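Local coordinates for uncharacterized protein (Bacillus cereus, PDB 5F2H) that is of unknown function but is probably a hydrolase with an alpha/beta-hydrolase fold, at residues G227-D239 against C259-F273. Residues are numbered along the deposited sequence; the frame is centred on the assembly and turned at random.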
loop_
_atom_site.group_PDB
_atom_site.type_symbol
_atom_site.label_atom_id
_atom_site.label_comp_id
_atom_site.label_asym_id
_atom_site.label_seq_id
_atom_site.Cartn_x
_atom_site.Cartn_y
_atom_site.Cartn_z
ATOM N N GLY B 227 12.858 -10.328 4.850
ATOM C CA GLY B 227 13.564 -11.164 3.881
ATOM C C GLY B 227 14.833 -10.493 3.403
ATOM O O GLY B 227 15.074 -9.344 3.714
ATOM N N PHE B 228 15.662 -11.194 2.644
ATOM C CA PHE B 228 16.896 -10.581 2.161
ATOM C C PHE B 228 17.192 -11.098 0.770
ATOM O O PHE B 228 17.001 -12.285 0.484
ATOM C CB PHE B 228 18.059 -10.878 3.109
ATOM C CG PHE B 228 18.422 -12.330 3.177
ATOM C CD1 PHE B 228 17.730 -13.195 3.995
ATOM C CD2 PHE B 228 19.450 -12.822 2.422
ATOM C CE1 PHE B 228 18.077 -14.540 4.078
ATOM C CE2 PHE B 228 19.809 -14.166 2.493
ATOM C CZ PHE B 228 19.122 -15.030 3.324
ATOM N N ILE B 229 17.722 -10.225 -0.071
ATOM C CA ILE B 229 18.014 -10.597 -1.461
ATOM C C ILE B 229 19.465 -10.324 -1.834
ATOM O O ILE B 229 19.797 -9.201 -2.208
ATOM C CB ILE B 229 17.096 -9.803 -2.421
ATOM C CG1 ILE B 229 15.625 -9.938 -2.007
ATOM C CG2 ILE B 229 17.284 -10.272 -3.858
ATOM C CD1 ILE B 229 14.690 -9.093 -2.830
ATOM N N PHE B 230 20.318 -11.347 -1.784
ATOM C CA PHE B 230 21.720 -11.139 -2.104
ATOM C C PHE B 230 22.124 -11.521 -3.506
ATOM O O PHE B 230 21.635 -12.499 -4.066
ATOM C CB PHE B 230 22.629 -11.852 -1.126
ATOM C CG PHE B 230 22.366 -11.510 0.309
ATOM C CD1 PHE B 230 22.130 -10.197 0.700
ATOM C CD2 PHE B 230 22.618 -12.458 1.296
ATOM C CE1 PHE B 230 21.976 -9.878 2.044
ATOM C CE2 PHE B 230 22.479 -12.143 2.631
ATOM C CZ PHE B 230 22.149 -10.855 3.007
HETATM N N MSE B 231 23.035 -10.727 -4.061
HETATM C CA MSE B 231 23.546 -10.926 -5.415
HETATM C C MSE B 231 25.024 -11.087 -5.257
HETATM O O MSE B 231 25.711 -10.191 -4.736
HETATM C CB MSE B 231 23.201 -9.693 -6.255
HETATM C CG MSE B 231 23.782 -9.715 -7.670
HETATM SE SE MSE B 231 22.905 -11.064 -8.815
HETATM C CE MSE B 231 24.520 -12.165 -9.116
ATOM N N ALA B 232 25.524 -12.257 -5.631
ATOM C CA ALA B 232 26.954 -12.530 -5.531
ATOM C C ALA B 232 27.562 -12.089 -4.196
ATOM O O ALA B 232 28.633 -11.480 -4.159
ATOM C CB ALA B 232 27.667 -11.834 -6.677
ATOM N N PRO B 233 26.885 -12.401 -3.093
ATOM C CA PRO B 233 27.389 -12.024 -1.769
ATOM C C PRO B 233 28.791 -12.538 -1.465
ATOM O O PRO B 233 29.164 -13.643 -1.892
ATOM C CB PRO B 233 26.404 -12.692 -0.815
ATOM C CG PRO B 233 25.879 -13.854 -1.582
ATOM C CD PRO B 233 25.826 -13.422 -3.016
ATOM N N TRP B 234 29.561 -11.718 -0.755
ATOM C CA TRP B 234 30.916 -12.056 -0.382
ATOM C C TRP B 234 30.865 -12.333 1.104
ATOM O O TRP B 234 30.725 -11.413 1.915
ATOM C CB TRP B 234 31.870 -10.931 -0.737
ATOM C CG TRP B 234 33.257 -11.255 -0.405
ATOM C CD1 TRP B 234 34.027 -12.237 -0.984
ATOM C CD2 TRP B 234 34.123 -10.517 0.449
ATOM N NE1 TRP B 234 35.299 -12.218 -0.454
ATOM C CE2 TRP B 234 35.391 -11.163 0.421
ATOM C CE3 TRP B 234 33.950 -9.401 1.268
ATOM C CZ2 TRP B 234 36.480 -10.721 1.178
ATOM C CZ3 TRP B 234 35.043 -8.957 2.029
ATOM C CH2 TRP B 234 36.291 -9.618 1.970
ATOM N N LEU B 235 30.987 -13.616 1.446
ATOM C CA LEU B 235 30.899 -14.074 2.811
ATOM C C LEU B 235 32.080 -14.959 3.147
ATOM O O LEU B 235 31.937 -16.185 3.177
ATOM C CB LEU B 235 29.607 -14.872 2.912
ATOM C CG LEU B 235 28.414 -14.025 2.453
ATOM C CD1 LEU B 235 27.164 -14.845 2.142
ATOM C CD2 LEU B 235 28.143 -12.922 3.467
ATOM N N PRO B 236 33.226 -14.335 3.491
ATOM C CA PRO B 236 34.482 -15.018 3.808
ATOM C C PRO B 236 34.591 -15.719 5.180
ATOM O O PRO B 236 35.479 -16.555 5.365
ATOM C CB PRO B 236 35.503 -13.883 3.721
ATOM C CG PRO B 236 34.741 -12.667 4.138
ATOM C CD PRO B 236 33.282 -12.913 3.878
ATOM N N GLU B 237 33.724 -15.381 6.127
ATOM C CA GLU B 237 33.761 -15.982 7.461
ATOM C C GLU B 237 32.464 -16.719 7.692
ATOM O O GLU B 237 31.922 -16.689 8.794
ATOM C CB GLU B 237 33.832 -14.873 8.508
ATOM C CG GLU B 237 35.029 -13.944 8.386
ATOM C CD GLU B 237 34.803 -12.603 9.081
ATOM O OE1 GLU B 237 33.643 -12.130 9.095
ATOM O OE2 GLU B 237 35.784 -11.971 9.533
ATOM N N ILE B 238 31.949 -17.367 6.656
ATOM C CA ILE B 238 30.674 -18.064 6.782
ATOM C C ILE B 238 30.695 -19.136 7.872
ATOM O O ILE B 238 29.670 -19.364 8.520
ATOM C CB ILE B 238 30.180 -18.645 5.435
ATOM C CG1 ILE B 238 28.714 -19.053 5.538
ATOM C CG2 ILE B 238 31.064 -19.801 4.981
ATOM C CD1 ILE B 238 27.813 -17.898 5.907
ATOM N N ASP B 239 31.835 -19.806 8.059
ATOM C CA ASP B 239 31.934 -20.826 9.106
ATOM C C ASP B 239 31.916 -20.176 10.487
ATOM O O ASP B 239 31.218 -20.651 11.386
ATOM C CB ASP B 239 33.171 -21.718 8.947
ATOM C CG ASP B 239 33.084 -22.644 7.744
ATOM O OD1 ASP B 239 32.053 -22.623 7.026
ATOM O OD2 ASP B 239 34.045 -23.415 7.532
ATOM N N CYS B 259 23.573 -15.973 -7.785
ATOM C CA CYS B 259 24.989 -15.873 -8.094
ATOM C C CYS B 259 25.261 -16.560 -9.413
ATOM O O CYS B 259 24.594 -17.541 -9.772
ATOM C CB CYS B 259 25.861 -16.480 -7.024
ATOM S SG CYS B 259 27.618 -16.312 -7.406
ATOM N N GLY B 260 26.229 -16.019 -10.142
ATOM C CA GLY B 260 26.610 -16.555 -11.438
ATOM C C GLY B 260 27.707 -17.598 -11.316
ATOM O O GLY B 260 28.678 -17.414 -10.572
ATOM N N ASP B 261 27.586 -18.660 -12.110
ATOM C CA ASP B 261 28.544 -19.765 -12.100
ATOM C C ASP B 261 29.945 -19.478 -12.658
ATOM O O ASP B 261 30.746 -20.401 -12.782
ATOM C CB ASP B 261 27.948 -20.970 -12.824
ATOM C CG ASP B 261 27.619 -20.675 -14.266
ATOM O OD1 ASP B 261 27.675 -19.490 -14.665
ATOM O OD2 ASP B 261 27.292 -21.629 -15.000
ATOM N N GLN B 262 30.242 -18.228 -13.004
ATOM C CA GLN B 262 31.570 -17.862 -13.524
ATOM C C GLN B 262 32.206 -16.816 -12.610
ATOM O O GLN B 262 33.222 -16.210 -12.952
ATOM C CB GLN B 262 31.438 -17.266 -14.927
ATOM C CG GLN B 262 30.750 -18.167 -15.940
ATOM C CD GLN B 262 31.538 -19.418 -16.259
ATOM O OE1 GLN B 262 32.768 -19.427 -16.205
ATOM N NE2 GLN B 262 30.832 -20.463 -16.671
ATOM N N ASP B 263 31.605 -16.635 -11.437
ATOM C CA ASP B 263 32.045 -15.655 -10.458
ATOM C C ASP B 263 33.153 -16.234 -9.584
ATOM O O ASP B 263 32.906 -16.746 -8.502
ATOM C CB ASP B 263 30.830 -15.257 -9.637
ATOM C CG ASP B 263 31.090 -14.102 -8.719
ATOM O OD1 ASP B 263 32.260 -13.812 -8.390
ATOM O OD2 ASP B 263 30.085 -13.495 -8.321
ATOM N N GLU B 264 34.381 -16.106 -10.068
ATOM C CA GLU B 264 35.550 -16.633 -9.395
ATOM C C GLU B 264 35.698 -16.246 -7.920
ATOM O O GLU B 264 36.265 -17.015 -7.144
ATOM C CB GLU B 264 36.816 -16.284 -10.180
ATOM C CG GLU B 264 38.040 -17.039 -9.690
ATOM C CD GLU B 264 39.265 -16.772 -10.538
ATOM O OE1 GLU B 264 40.341 -17.328 -10.218
ATOM O OE2 GLU B 264 39.137 -16.017 -11.531
ATOM N N ASP B 265 35.201 -15.079 -7.525
ATOM C CA ASP B 265 35.321 -14.654 -6.136
ATOM C C ASP B 265 34.158 -15.016 -5.237
ATOM O O ASP B 265 34.372 -15.269 -4.062
ATOM C CB ASP B 265 35.500 -13.126 -6.032
ATOM C CG ASP B 265 36.835 -12.640 -6.566
ATOM O OD1 ASP B 265 37.673 -13.474 -6.976
ATOM O OD2 ASP B 265 37.061 -11.410 -6.538
ATOM N N CYS B 266 32.942 -15.087 -5.770
ATOM C CA CYS B 266 31.788 -15.340 -4.915
ATOM C C CYS B 266 30.913 -16.559 -5.117
ATOM O O CYS B 266 29.867 -16.650 -4.474
ATOM C CB CYS B 266 30.883 -14.108 -4.969
ATOM S SG CYS B 266 31.717 -12.615 -4.427
ATOM N N PHE B 267 31.268 -17.489 -5.988
ATOM C CA PHE B 267 30.391 -18.637 -6.136
ATOM C C PHE B 267 30.685 -19.617 -4.994
ATOM O O PHE B 267 29.799 -20.345 -4.557
ATOM C CB PHE B 267 30.478 -19.269 -7.517
ATOM C CG PHE B 267 29.315 -20.170 -7.819
ATOM C CD1 PHE B 267 28.064 -19.616 -8.055
ATOM C CD2 PHE B 267 29.456 -21.538 -7.887
ATOM C CE1 PHE B 267 26.962 -20.411 -8.301
ATOM C CE2 PHE B 267 28.363 -22.342 -8.152
ATOM C CZ PHE B 267 27.115 -21.777 -8.362
ATOM N N GLU B 268 31.928 -19.601 -4.506
ATOM C CA GLU B 268 32.362 -20.429 -3.379
ATOM C C GLU B 268 31.627 -20.159 -2.064
ATOM O O GLU B 268 30.868 -20.995 -1.577
ATOM C CB GLU B 268 33.838 -20.135 -3.027
ATOM C CG GLU B 268 34.930 -20.580 -3.998
ATOM C CD GLU B 268 35.236 -22.063 -3.954
ATOM O OE1 GLU B 268 36.080 -22.503 -4.758
ATOM O OE2 GLU B 268 34.675 -22.779 -3.103
ATOM N N CYS B 269 31.842 -18.967 -1.515
ATOM C CA CYS B 269 31.157 -18.507 -0.314
ATOM C C CYS B 269 29.635 -18.472 -0.452
ATOM O O CYS B 269 28.914 -18.719 0.505
ATOM C CB CYS B 269 31.668 -17.116 0.050
ATOM S SG CYS B 269 31.468 -15.908 -1.285
ATOM N N THR B 270 29.137 -18.165 -1.638
ATOM C CA THR B 270 27.696 -18.115 -1.823
ATOM C C THR B 270 27.113 -19.513 -1.726
ATOM O O THR B 270 26.029 -19.697 -1.185
ATOM C CB THR B 270 27.282 -17.479 -3.164
ATOM O OG1 THR B 270 27.811 -16.152 -3.248
ATOM C CG2 THR B 270 25.763 -17.436 -3.285
ATOM N N GLN B 271 27.830 -20.511 -2.225
ATOM C CA GLN B 271 27.301 -21.879 -2.152
ATOM C C GLN B 271 27.476 -22.443 -0.740
ATOM O O GLN B 271 26.619 -23.181 -0.281
ATOM C CB GLN B 271 27.901 -22.784 -3.229
ATOM C CG GLN B 271 27.082 -24.045 -3.455
ATOM C CD GLN B 271 27.508 -24.823 -4.691
ATOM O OE1 GLN B 271 26.679 -25.448 -5.360
ATOM N NE2 GLN B 271 28.785 -24.726 -5.045
ATOM N N GLN B 272 28.542 -22.054 -0.036
ATOM C CA GLN B 272 28.761 -22.513 1.348
ATOM C C GLN B 272 27.654 -21.952 2.220
ATOM O O GLN B 272 27.150 -22.623 3.113
ATOM C CB GLN B 272 30.073 -21.994 1.920
ATOM C CG GLN B 272 31.317 -22.419 1.168
ATOM C CD GLN B 272 32.562 -21.780 1.740
ATOM O OE1 GLN B 272 32.528 -21.207 2.829
ATOM N NE2 GLN B 272 33.671 -21.868 1.006
ATOM N N PHE B 273 27.308 -20.696 1.969
ATOM C CA PHE B 273 26.263 -20.032 2.715
ATOM C C PHE B 273 24.936 -20.738 2.505
ATOM O O PHE B 273 24.250 -21.085 3.465
ATOM C CB PHE B 273 26.217 -18.567 2.322
ATOM C CG PHE B 273 25.065 -17.804 2.914
ATOM C CD1 PHE B 273 25.014 -17.547 4.271
ATOM C CD2 PHE B 273 24.109 -17.221 2.095
ATOM C CE1 PHE B 273 23.974 -16.819 4.820
ATOM C CE2 PHE B 273 23.076 -16.482 2.635
ATOM C CZ PHE B 273 23.013 -16.276 4.002
#
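Leu235 and Phe273 illustrate how a loop leaving a beta-strand can be sealed onto the helix that follows the next strand. The methyl CD1 of Leu235 sits over one face of the Phe273 ring, 4.0 Å from its centroid, in a CH-pi contact. Ile238 instead reaches that ring at its edge, through CD1. With its CG anti to the backbone N (chi1 173°), Phe273 leans toward the sheet, where CE2 of Phe228 meets its edge at 4.0 Å from Phe273 CE2, and Phe273 CE2 in turn lies at the edge of the Phe230 ring. One helical turn earlier, the sulfur of Cys269 receives the backbone N-H of Leu235 in a nearly straight bond, N to SG 3.6 Å at 175°. The Cys269 chi1 of 57° sets SG between the backbone N and the carbonyl carbon, and from there the sulfur also lies 3.3 Å from Pro233 O. SG of Cys266 and of Cys269 make two loose, oblique sulfur-aromatic contacts with the five-membered ring of Trp234.

These contacts gather at the C-terminal ends of neighbouring parallel strands 227-231 and 254-260, part of a beta-alpha-beta unit of the alpha/beta-hydrolase fold; helix 267-279 follows the second. Trp234 also touches the residues of a GxSxG pattern that probably forms the nucleophile elbow.

Behind these contacts, Asp263 OD1 accepts the backbone N-H of Cys266, the N-cap residue, at 3.0 Å in an Asx motif, the donor standing well above the carboxylate plane; OD2 lies against the methyl of Ala232. Asp263 also touches His294, a pairing consistent with the acid and histidine of the family's catalytic triad. The Phe273 side chain is also touched by Leu215 of helix 209-219 and Val257 of strand 254-260.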